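Local coordinates for protein glypican-1 (Homo sapiens, PDB 4YWT) that carries heparan sulfate chains at the cell surface, through which it binds alpha-4(V) collagen and takes part in Schwann cell myelination, at residues A[111-116]-A[311-316]. The protein carries 3 engineered substitutions. Residues are numbered along the deposited sequence; the frame is centred on the assembly and turned at random. Where two conformers were deposited one is given.
Sequences QHLLND and SVIGSV. With NAG (2-acetamido-2-deoxy-beta-D-glucopyranose), chain E.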
loop_
_atom_site.group_PDB
_atom_site.type_symbol
_atom_site.label_atom_id
_atom_site.label_comp_id
_atom_site.label_asym_id
_atom_site.label_seq_id
_atom_site.Cartn_x
_atom_site.Cartn_y
_atom_site.Cartn_z
ATOM N N GLN A 111 4.375 -17.942 0.345
ATOM C CA GLN A 111 4.146 -19.134 1.155
ATOM C C GLN A 111 3.942 -20.374 0.279
ATOM O O GLN A 111 4.460 -21.451 0.588
ATOM C CB GLN A 111 2.950 -18.923 2.084
ATOM C CG GLN A 111 3.254 -18.000 3.255
ATOM C CD GLN A 111 2.073 -17.822 4.185
ATOM O OE1 GLN A 111 1.661 -16.699 4.478
ATOM N NE2 GLN A 111 1.519 -18.933 4.658
ATOM N N HIS A 112 3.209 -20.217 -0.823
ATOM C CA HIS A 112 2.975 -21.335 -1.728
ATOM C C HIS A 112 4.247 -21.765 -2.443
ATOM O O HIS A 112 4.450 -22.943 -2.672
ATOM C CB HIS A 112 1.911 -21.004 -2.771
ATOM C CG HIS A 112 1.861 -21.990 -3.897
ATOM N ND1 HIS A 112 2.446 -21.750 -5.122
ATOM C CD2 HIS A 112 1.324 -23.230 -3.972
ATOM C CE1 HIS A 112 2.256 -22.795 -5.910
ATOM N NE2 HIS A 112 1.580 -23.707 -5.236
ATOM N N LEU A 113 5.094 -20.807 -2.801
ATOM C CA LEU A 113 6.351 -21.138 -3.459
ATOM C C LEU A 113 7.205 -21.975 -2.522
ATOM O O LEU A 113 7.724 -23.030 -2.913
ATOM C CB LEU A 113 7.102 -19.876 -3.887
ATOM C CG LEU A 113 6.619 -19.202 -5.174
ATOM C CD1 LEU A 113 7.368 -17.899 -5.407
ATOM C CD2 LEU A 113 6.778 -20.137 -6.367
ATOM N N LEU A 114 7.328 -21.516 -1.277
ATOM C CA LEU A 114 8.113 -22.262 -0.294
ATOM C C LEU A 114 7.542 -23.671 -0.062
ATOM O O LEU A 114 8.262 -24.681 -0.158
ATOM C CB LEU A 114 8.179 -21.492 1.027
ATOM C CG LEU A 114 9.209 -21.985 2.044
ATOM C CD1 LEU A 114 10.593 -22.027 1.415
ATOM C CD2 LEU A 114 9.211 -21.100 3.282
ATOM N N ASN A 115 6.243 -23.726 0.224
ATOM C CA ASN A 115 5.553 -24.988 0.482
ATOM C C ASN A 115 5.671 -25.983 -0.675
ATOM O O ASN A 115 5.871 -27.182 -0.466
ATOM C CB ASN A 115 4.075 -24.717 0.787
ATOM C CG ASN A 115 3.864 -24.103 2.162
ATOM O OD1 ASN A 115 4.814 -23.673 2.816
ATOM N ND2 ASN A 115 2.610 -24.059 2.604
ATOM N N ASP A 116 5.551 -25.468 -1.892
ATOM C CA ASP A 116 5.620 -26.271 -3.106
ATOM C C ASP A 116 7.036 -26.773 -3.319
ATOM O O ASP A 116 7.243 -27.888 -3.800
ATOM C CB ASP A 116 5.159 -25.459 -4.318
ATOM C CG ASP A 116 4.585 -26.325 -5.420
ATOM O OD1 ASP A 116 3.386 -26.665 -5.342
ATOM O OD2 ASP A 116 5.331 -26.662 -6.365
ATOM N N SER A 311 13.601 -17.664 -9.027
ATOM C CA SER A 311 13.688 -17.171 -7.661
ATOM C C SER A 311 13.920 -18.321 -6.695
ATOM O O SER A 311 13.312 -19.384 -6.821
ATOM C CB SER A 311 12.427 -16.398 -7.278
ATOM O OG SER A 311 12.573 -15.802 -6.000
ATOM N N VAL A 312 14.807 -18.101 -5.730
ATOM C CA VAL A 312 15.180 -19.136 -4.777
ATOM C C VAL A 312 14.032 -19.447 -3.815
ATOM O O VAL A 312 13.970 -20.535 -3.243
ATOM C CB VAL A 312 16.437 -18.725 -3.978
ATOM C CG1 VAL A 312 16.130 -17.552 -3.056
ATOM C CG2 VAL A 312 16.987 -19.905 -3.192
ATOM N N ILE A 313 13.114 -18.496 -3.662
ATOM C CA ILE A 313 11.981 -18.643 -2.750
ATOM C C ILE A 313 11.161 -19.893 -3.073
ATOM O O ILE A 313 10.574 -20.515 -2.184
ATOM C CB ILE A 313 11.073 -17.392 -2.791
ATOM C CG1 ILE A 313 11.867 -16.152 -2.373
ATOM C CG2 ILE A 313 9.859 -17.560 -1.888
ATOM C CD1 ILE A 313 11.167 -14.845 -2.674
ATOM N N GLY A 314 11.146 -20.275 -4.344
ATOM C CA GLY A 314 10.441 -21.471 -4.758
ATOM C C GLY A 314 11.338 -22.547 -5.341
ATOM O O GLY A 314 10.847 -23.498 -5.949
ATOM N N SER A 315 12.650 -22.415 -5.155
ATOM C CA SER A 315 13.588 -23.356 -5.763
ATOM C C SER A 315 14.766 -23.741 -4.860
ATOM O O SER A 315 15.832 -24.104 -5.355
ATOM C CB SER A 315 14.123 -22.780 -7.077
ATOM O OG SER A 315 15.014 -21.705 -6.838
ATOM N N VAL A 316 14.566 -23.667 -3.548
ATOM C CA VAL A 316 15.583 -24.072 -2.574
ATOM C C VAL A 316 16.024 -25.527 -2.783
ATOM O O VAL A 316 17.222 -25.864 -2.712
ATOM C CB VAL A 316 15.061 -23.901 -1.129
ATOM C CG1 VAL A 316 16.018 -24.525 -0.128
ATOM C CG2 VAL A 316 14.830 -22.430 -0.811
HETATM C C1 NAG E . 2.258 -23.521 3.895
HETATM C C2 NAG E . 0.796 -23.044 3.904
HETATM C C3 NAG E . 0.353 -22.679 5.324
HETATM C C4 NAG E . 0.653 -23.811 6.294
HETATM C C5 NAG E . 2.130 -24.168 6.213
HETATM C C6 NAG E . 2.510 -25.327 7.105
HETATM C C7 NAG E . -0.054 -21.981 1.856
HETATM C C8 NAG E . -0.619 -23.324 1.499
HETATM N N2 NAG E . 0.613 -21.912 3.013
HETATM O O3 NAG E . -1.043 -22.402 5.321
HETATM O O4 NAG E . 0.331 -23.416 7.623
HETATM O O5 NAG E . 2.440 -24.561 4.869
HETATM O O6 NAG E . 1.499 -26.325 7.122
HETATM O O7 NAG E . -0.192 -21.003 1.128
HETATM O O HOH W 1 8.247 -23.878 -5.774
#
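In the elongated, mainly helical glypican core, the loop between helices 286-299 and 316-328 rests against the long helix 70-129, with G314 set on the helix backbone at L113. Their CA atoms are 4.3 Å apart, an approach suited to glycine: having no side chain, G314 lets the backbones come this close, and L113 CB lies 3.8 Å from G314 CA. L113 CG stands beside its own backbone N (chi1 -79°), which brings CD2 to 4.2 Å from G314 CA. I313 CG2 lies 4.1 Å from L113 CB, while the longer CG1-CD1 branch turns from the helix; the beta-branched side chain also meets A215 of helix 204-236. I313 O faces the backbone of L114, including a CA-H...O contact of 3.6 Å from L114 CA. Buried L114 continues onto Y144 of helix 137-152. N115, on the helix side turned from the loop, bears the N-linked sugar. No direct hydrogen bond joins the segments. Instead one water donates to L113 O at 3.0 Å and to G314 O at 2.6 Å, serving two acceptors that cannot bond each other, so the rest of the contact relies on apolar and CA-H...O contacts.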